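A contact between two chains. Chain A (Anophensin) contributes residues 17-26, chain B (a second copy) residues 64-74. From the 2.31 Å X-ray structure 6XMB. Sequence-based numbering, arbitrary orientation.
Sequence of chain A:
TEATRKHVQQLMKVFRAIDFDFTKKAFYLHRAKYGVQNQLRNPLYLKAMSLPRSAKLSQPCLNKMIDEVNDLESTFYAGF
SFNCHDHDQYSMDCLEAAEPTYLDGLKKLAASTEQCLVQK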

ATOM      1  N   ALA A  17       5.155  15.807   5.409  1.00 41.59           N
ATOM      2  CA  ALA A  17       4.999  15.335   4.040  1.00 37.74           C
ATOM      3  C   ALA A  17       5.149  13.822   3.937  1.00 37.11           C
ATOM      4  O   ALA A  17       4.592  13.198   3.026  1.00 39.34           O
ATOM      5  CB  ALA A  17       6.026  16.023   3.141  1.00 34.05           C
ATOM      6  N   ILE A  18       5.881  13.213   4.858  1.00 37.47           N
ATOM      7  CA  ILE A  18       6.057  11.767   4.837  1.00 37.13           C
ATOM      8  C   ILE A  18       4.823  11.083   5.392  1.00 39.83           C
ATOM      9  O   ILE A  18       4.335  10.090   4.832  1.00 38.25           O
ATOM     10  CB  ILE A  18       7.318  11.369   5.625  1.00 34.94           C
ATOM     11  CG1 ILE A  18       8.577  11.695   4.828  1.00 34.44           C
ATOM     12  CG2 ILE A  18       7.258   9.915   6.003  1.00 38.19           C
ATOM     13  CD1 ILE A  18       9.882  11.684   5.705  1.00 34.53           C
ATOM     14  N   ASP A  19       4.327  11.599   6.516  1.00 33.27           N
ATOM     15  CA  ASP A  19       3.017  11.222   7.040  1.00 37.33           C
ATOM     16  C   ASP A  19       1.930  11.349   5.968  1.00 35.92           C
ATOM     17  O   ASP A  19       1.078  10.466   5.831  1.00 32.93           O
ATOM     18  CB  ASP A  19       2.700  12.110   8.259  1.00 41.28           C
ATOM     19  CG  ASP A  19       1.589  11.535   9.157  1.00 46.78           C
ATOM     20  OD1 ASP A  19       1.289  10.318   9.079  1.00 45.66           O
ATOM     21  OD2 ASP A  19       1.016  12.323   9.958  1.00 49.80           O
ATOM     22  N   PHE A  20       1.929  12.454   5.211  1.00 40.17           N
ATOM     23  CA  PHE A  20       0.951  12.598   4.138  1.00 39.35           C
ATOM     24  C   PHE A  20       1.198  11.578   3.033  1.00 36.36           C
ATOM     25  O   PHE A  20       0.235  11.075   2.437  1.00 34.97           O
ATOM     26  CB  PHE A  20       0.971  14.009   3.562  1.00 36.93           C
ATOM     27  CG  PHE A  20      -0.161  14.289   2.609  1.00 39.89           C
ATOM     28  CD1 PHE A  20      -1.480  14.111   3.004  1.00 42.35           C
ATOM     29  CD2 PHE A  20       0.086  14.757   1.324  1.00 42.44           C
ATOM     30  CE1 PHE A  20      -2.538  14.373   2.128  1.00 46.22           C
ATOM     31  CE2 PHE A  20      -0.976  15.019   0.438  1.00 43.04           C
ATOM     32  CZ  PHE A  20      -2.280  14.824   0.839  1.00 43.63           C
ATOM     33  N   ASP A  21       2.470  11.271   2.731  1.00 40.17           N
ATOM     34  CA  ASP A  21       2.776  10.180   1.789  1.00 40.06           C
ATOM     35  C   ASP A  21       2.102   8.888   2.208  1.00 38.15           C
ATOM     36  O   ASP A  21       1.468   8.219   1.394  1.00 37.88           O
ATOM     37  CB  ASP A  21       4.278   9.925   1.681  1.00 38.49           C
ATOM     38  CG  ASP A  21       4.976  10.856   0.716  1.00 40.79           C
ATOM     39  OD1 ASP A  21       4.298  11.647   0.033  1.00 42.13           O
ATOM     40  OD2 ASP A  21       6.228  10.789   0.651  1.00 45.06           O
ATOM     41  N   PHE A  22       2.218   8.525   3.485  1.00 32.37           N
ATOM     42  CA  PHE A  22       1.509   7.347   3.973  1.00 35.80           C
ATOM     43  C   PHE A  22       0.001   7.499   3.819  1.00 36.19           C
ATOM     44  O   PHE A  22      -0.692   6.524   3.505  1.00 38.45           O
ATOM     45  CB  PHE A  22       1.876   7.060   5.429  1.00 39.42           C
ATOM     46  CG  PHE A  22       3.218   6.385   5.579  1.00 40.92           C
ATOM     47  CD1 PHE A  22       3.403   5.101   5.117  1.00 38.61           C
ATOM     48  CD2 PHE A  22       4.284   7.045   6.157  1.00 39.06           C
ATOM     49  CE1 PHE A  22       4.600   4.484   5.220  1.00 37.60           C
ATOM     50  CE2 PHE A  22       5.502   6.424   6.268  1.00 41.30           C
ATOM     51  CZ  PHE A  22       5.663   5.136   5.795  1.00 38.99           C
ATOM     52  N   THR A  23      -0.526   8.709   4.018  1.00 32.03           N
ATOM     53  CA  THR A  23      -1.960   8.920   3.837  1.00 32.83           C
ATOM     54  C   THR A  23      -2.367   8.638   2.398  1.00 30.29           C
ATOM     55  O   THR A  23      -3.340   7.934   2.149  1.00 34.73           O
ATOM     56  CB  THR A  23      -2.364  10.347   4.222  1.00 35.53           C
ATOM     57  OG1 THR A  23      -2.438  10.459   5.636  1.00 38.54           O
ATOM     58  CG2 THR A  23      -3.769  10.664   3.643  1.00 36.00           C
ATOM     59  N   LYS A  24      -1.626   9.194   1.439  1.00 39.29           N
ATOM     60  CA  LYS A  24      -1.909   8.951   0.033  1.00 38.27           C
ATOM     61  C   LYS A  24      -1.877   7.455  -0.301  1.00 39.48           C
ATOM     62  O   LYS A  24      -2.702   6.962  -1.084  1.00 37.68           O
ATOM     63  CB  LYS A  24      -0.901   9.719  -0.822  1.00 39.43           C
ATOM     64  CG  LYS A  24      -1.459  11.028  -1.283  1.00 41.94           C
ATOM     65  CD  LYS A  24      -0.499  12.132  -1.061  1.00 44.84           C
ATOM     66  CE  LYS A  24       0.536  12.196  -2.147  1.00 46.52           C
ATOM     67  NZ  LYS A  24       1.653  13.042  -1.632  1.00 46.63           N
ATOM     68  N   LYS A  25      -0.952   6.715   0.300  1.00 38.64           N
ATOM     69  CA  LYS A  25      -0.913   5.277   0.056  1.00 38.96           C
ATOM     70  C   LYS A  25      -2.154   4.598   0.627  1.00 41.58           C
ATOM     71  O   LYS A  25      -2.687   3.668   0.015  1.00 41.74           O
ATOM     72  CB  LYS A  25       0.378   4.686   0.639  1.00 36.36           C
ATOM     73  CG  LYS A  25       1.632   5.102  -0.140  1.00 37.05           C
ATOM     74  CD  LYS A  25       2.973   4.776   0.596  1.00 40.64           C
ATOM     75  CE  LYS A  25       4.188   5.198  -0.257  1.00 43.22           C
ATOM     76  NZ  LYS A  25       5.559   5.006   0.387  1.00 43.83           N
ATOM     77  N   ALA A  26      -2.655   5.075   1.778  1.00 33.65           N
ATOM     78  CA  ALA A  26      -3.867   4.497   2.351  1.00 34.01           C
ATOM     79  C   ALA A  26      -5.090   4.839   1.510  1.00 36.88           C
ATOM     80  O   ALA A  26      -6.049   4.053   1.458  1.00 35.21           O
ATOM     81  CB  ALA A  26      -4.076   4.982   3.782  1.00 34.57           C
TER
ATOM     82  N   LYS B  64      17.664  13.756   0.742  1.00 54.01           N
ATOM     83  CA  LYS B  64      18.213  12.408   0.783  1.00 54.29           C
ATOM     84  C   LYS B  64      17.428  11.532   1.751  1.00 51.96           C
ATOM     85  O   LYS B  64      17.224  10.339   1.486  1.00 52.15           O
ATOM     86  CB  LYS B  64      19.694  12.462   1.171  1.00 55.83           C
ATOM     87  CG  LYS B  64      20.468  11.231   0.775  1.00 58.84           C
ATOM     88  N   MET B  65      16.940  12.114   2.851  1.00 51.05           N
ATOM     89  CA  MET B  65      16.167  11.339   3.816  1.00 47.85           C
ATOM     90  C   MET B  65      14.803  10.935   3.253  1.00 45.28           C
ATOM     91  O   MET B  65      14.340   9.814   3.485  1.00 42.92           O
ATOM     92  CB  MET B  65      16.003  12.128   5.119  1.00 43.65           C
ATOM     93  CG  MET B  65      15.475  11.285   6.266  1.00 39.37           C
ATOM     94  SD  MET B  65      14.975  12.267   7.697  1.00 43.82           S
ATOM     95  CE  MET B  65      13.667  13.270   7.029  1.00 36.17           C
ATOM     96  N   ILE B  66      14.134  11.821   2.517  1.00 48.72           N
ATOM     97  CA  ILE B  66      12.810  11.459   2.004  1.00 48.77           C
ATOM     98  C   ILE B  66      12.933  10.405   0.920  1.00 50.81           C
ATOM     99  O   ILE B  66      12.169   9.436   0.888  1.00 49.01           O
ATOM    100  CB  ILE B  66      12.062  12.691   1.467  1.00 49.76           C
ATOM    101  CG1 ILE B  66      12.061  13.830   2.485  1.00 46.86           C
ATOM    102  CG2 ILE B  66      10.647  12.301   1.076  1.00 46.32           C
ATOM    103  CD1 ILE B  66      11.980  15.226   1.823  1.00 48.24           C
ATOM    104  N   ASP B  67      13.870  10.597  -0.006  1.00 48.61           N
ATOM    105  CA  ASP B  67      14.102   9.594  -1.035  1.00 51.97           C
ATOM    106  C   ASP B  67      14.398   8.238  -0.412  1.00 51.28           C
ATOM    107  O   ASP B  67      13.816   7.222  -0.808  1.00 52.98           O
ATOM    108  CB  ASP B  67      15.247  10.029  -1.947  1.00 56.06           C
ATOM    109  CG  ASP B  67      14.862  11.173  -2.864  1.00 58.53           C
ATOM    110  OD1 ASP B  67      13.653  11.325  -3.170  1.00 60.77           O
ATOM    111  OD2 ASP B  67      15.778  11.913  -3.293  1.00 61.12           O
ATOM    112  N   GLU B  68      15.267   8.210   0.598  1.00 50.00           N
ATOM    113  CA  GLU B  68      15.646   6.934   1.189  1.00 49.55           C
ATOM    114  C   GLU B  68      14.494   6.300   1.965  1.00 46.50           C
ATOM    115  O   GLU B  68      14.378   5.067   1.990  1.00 46.33           O
ATOM    116  CB  GLU B  68      16.880   7.109   2.080  1.00 48.22           C
ATOM    117  CG  GLU B  68      17.156   5.887   2.942  1.00 49.19           C
ATOM    118  CD  GLU B  68      18.273   5.006   2.434  1.00 55.47           C
ATOM    119  OE1 GLU B  68      19.318   4.953   3.137  1.00 58.89           O
ATOM    120  OE2 GLU B  68      18.109   4.364   1.357  1.00 58.75           O
ATOM    121  N   VAL B  69      13.614   7.099   2.574  1.00 44.09           N
ATOM    122  CA  VAL B  69      12.397   6.525   3.162  1.00 44.61           C
ATOM    123  C   VAL B  69      11.560   5.815   2.103  1.00 43.00           C
ATOM    124  O   VAL B  69      11.050   4.716   2.338  1.00 42.26           O
ATOM    125  CB  VAL B  69      11.561   7.596   3.894  1.00 40.94           C
ATOM    126  CG1 VAL B  69      10.163   7.084   4.114  1.00 34.24           C
ATOM    127  CG2 VAL B  69      12.182   7.907   5.218  1.00 37.59           C
ATOM    128  N   ASN B  70      11.389   6.425   0.930  1.00 41.87           N
ATOM    129  CA  ASN B  70      10.559   5.789  -0.098  1.00 45.87           C
ATOM    130  C   ASN B  70      11.212   4.510  -0.626  1.00 46.51           C
ATOM    131  O   ASN B  70      10.559   3.469  -0.744  1.00 44.80           O
ATOM    132  CB  ASN B  70      10.284   6.766  -1.238  1.00 47.22           C
ATOM    133  CG  ASN B  70       9.460   7.949  -0.793  1.00 48.10           C
ATOM    134  OD1 ASN B  70       9.771   9.100  -1.121  1.00 48.51           O
ATOM    135  ND2 ASN B  70       8.406   7.678  -0.027  1.00 46.85           N
ATOM    136  N   ASP B  71      12.513   4.564  -0.911  1.00 44.03           N
ATOM    137  CA  ASP B  71      13.236   3.368  -1.343  1.00 46.98           C
ATOM    138  C   ASP B  71      13.150   2.253  -0.305  1.00 43.48           C
ATOM    139  O   ASP B  71      12.907   1.094  -0.652  1.00 42.55           O
ATOM    140  CB  ASP B  71      14.691   3.733  -1.641  1.00 50.27           C
ATOM    141  CG  ASP B  71      14.828   4.542  -2.918  1.00 54.50           C
ATOM    142  OD1 ASP B  71      14.074   4.255  -3.878  1.00 56.97           O
ATOM    143  OD2 ASP B  71      15.679   5.458  -2.960  1.00 56.98           O
ATOM    144  N   LEU B  72      13.301   2.590   0.983  1.00 42.91           N
ATOM    145  CA  LEU B  72      13.215   1.565   2.020  1.00 40.20           C
ATOM    146  C   LEU B  72      11.817   0.988   2.108  1.00 39.99           C
ATOM    147  O   LEU B  72      11.649  -0.219   2.317  1.00 40.85           O
ATOM    148  CB  LEU B  72      13.617   2.127   3.376  1.00 38.89           C
ATOM    149  CG  LEU B  72      15.091   2.358   3.674  1.00 42.34           C
ATOM    150  CD1 LEU B  72      15.209   3.124   4.975  1.00 39.19           C
ATOM    151  CD2 LEU B  72      15.889   1.022   3.738  1.00 41.77           C
ATOM    152  N   GLU B  73      10.792   1.836   1.982  1.00 40.66           N
ATOM    153  CA  GLU B  73       9.437   1.315   2.079  1.00 39.41           C
ATOM    154  C   GLU B  73       9.044   0.568   0.811  1.00 41.96           C
ATOM    155  O   GLU B  73       8.308  -0.420   0.871  1.00 41.01           O
ATOM    156  CB  GLU B  73       8.448   2.449   2.388  1.00 39.22           C
ATOM    157  CG  GLU B  73       7.064   1.960   2.783  1.00 36.00           C
ATOM    158  CD  GLU B  73       6.189   1.636   1.572  1.00 40.16           C
ATOM    159  OE1 GLU B  73       5.431   0.634   1.634  1.00 39.41           O
ATOM    160  OE2 GLU B  73       6.281   2.383   0.565  1.00 39.90           O
ATOM    161  N   SER B  74       9.495   1.034  -0.347  1.00 38.79           N
ATOM    162  CA  SER B  74       9.313   0.253  -1.568  1.00 41.32           C
ATOM    163  C   SER B  74       9.892  -1.153  -1.405  1.00 43.92           C
ATOM    164  O   SER B  74       9.306  -2.146  -1.858  1.00 44.12           O
ATOM    165  CB  SER B  74       9.975   0.980  -2.738  1.00 44.50           C
ATOM    166  OG  SER B  74      10.157   0.093  -3.836  1.00 55.36           O
TER

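Two helices from two copies of Anophensin pack side by side. Their N-to-C directions differ by 29°, so they run roughly the same way. The axes come no closer than 11.5 Å, and side chains fill the gap. Together the stretches bury 361 Å². One end of the contact is apolar and the other is charged.

Ile18(A) anchors the apolar end and has the largest covered area of any residue here. Its CA-to-CB bond points toward chain B. With chi1 m and chi2 t, the CG1 arm extends across the gap and carries CD1 in among three side chains. CD1 of Ile18(A) lies 4.3 Å from CE of Met65(B) and 4.4 Å from CG2 of Val69(B). CG1 of Ile18(A) lies 4.3 Å from CG2 of Ile66(B). These are loose van der Waals contacts between apolar side chains, away from solvent for Ile18(A), Met65(B) and Val69(B).

The three partners reach Ile18(A) differently. Val69(B) points toward chain A and is short, so its methyls meet the isoleucine directly. Met65(B) leaves its helix sideways. Its chi1 and chi2 are both t, and chi3 near 62° (p) sets the final turn to CE. The end of the chain thus comes nearer than its start. Ile66(B) is also sideways; its closest approach is by CG2. Met65(B), Ile66(B) and Val69(B) lie within about one turn of the helix, which lets all three border one side chain.

At the other end, Lys25(A) and Glu73(B) form a salt bridge. NZ of Lys25(A) donates a hydrogen bond to OE2 of Glu73(B) at 2.7 Å. The lysine has chi1 m, then chi2, chi3 and chi4 all t. This nearly straight chain carries NZ more than half of the way across, and the glutamate side chain covers much of the rest. Glu73(B) has chi1 t but bends at chi2 (-83°, m). Both residues are buried, so pairing opposite charges matters here. NZ of Lys25(A) and OE1 of Glu73(B) also have hydrogen-bonding partners elsewhere in the structure.

Phe22(A) also starts sideways, but its ring comes nearer to chain B. CE1 of Phe22(A) lies 4.3 Å from CG of Glu73(B), so the ring meets the aliphatic part of the glutamate.

Asp21(A) and Asn70(B) lie between the two ends. Asp21(A) points toward chain B with chi1 m. Within the same helix, OD1 of Asp21(A) accepts a weak hydrogen bond from NZ of Lys24(A) at 3.4 Å, part of a salt bridge. Asn70(B), also chi1 m, brings the end of its side chain nearer to chain A.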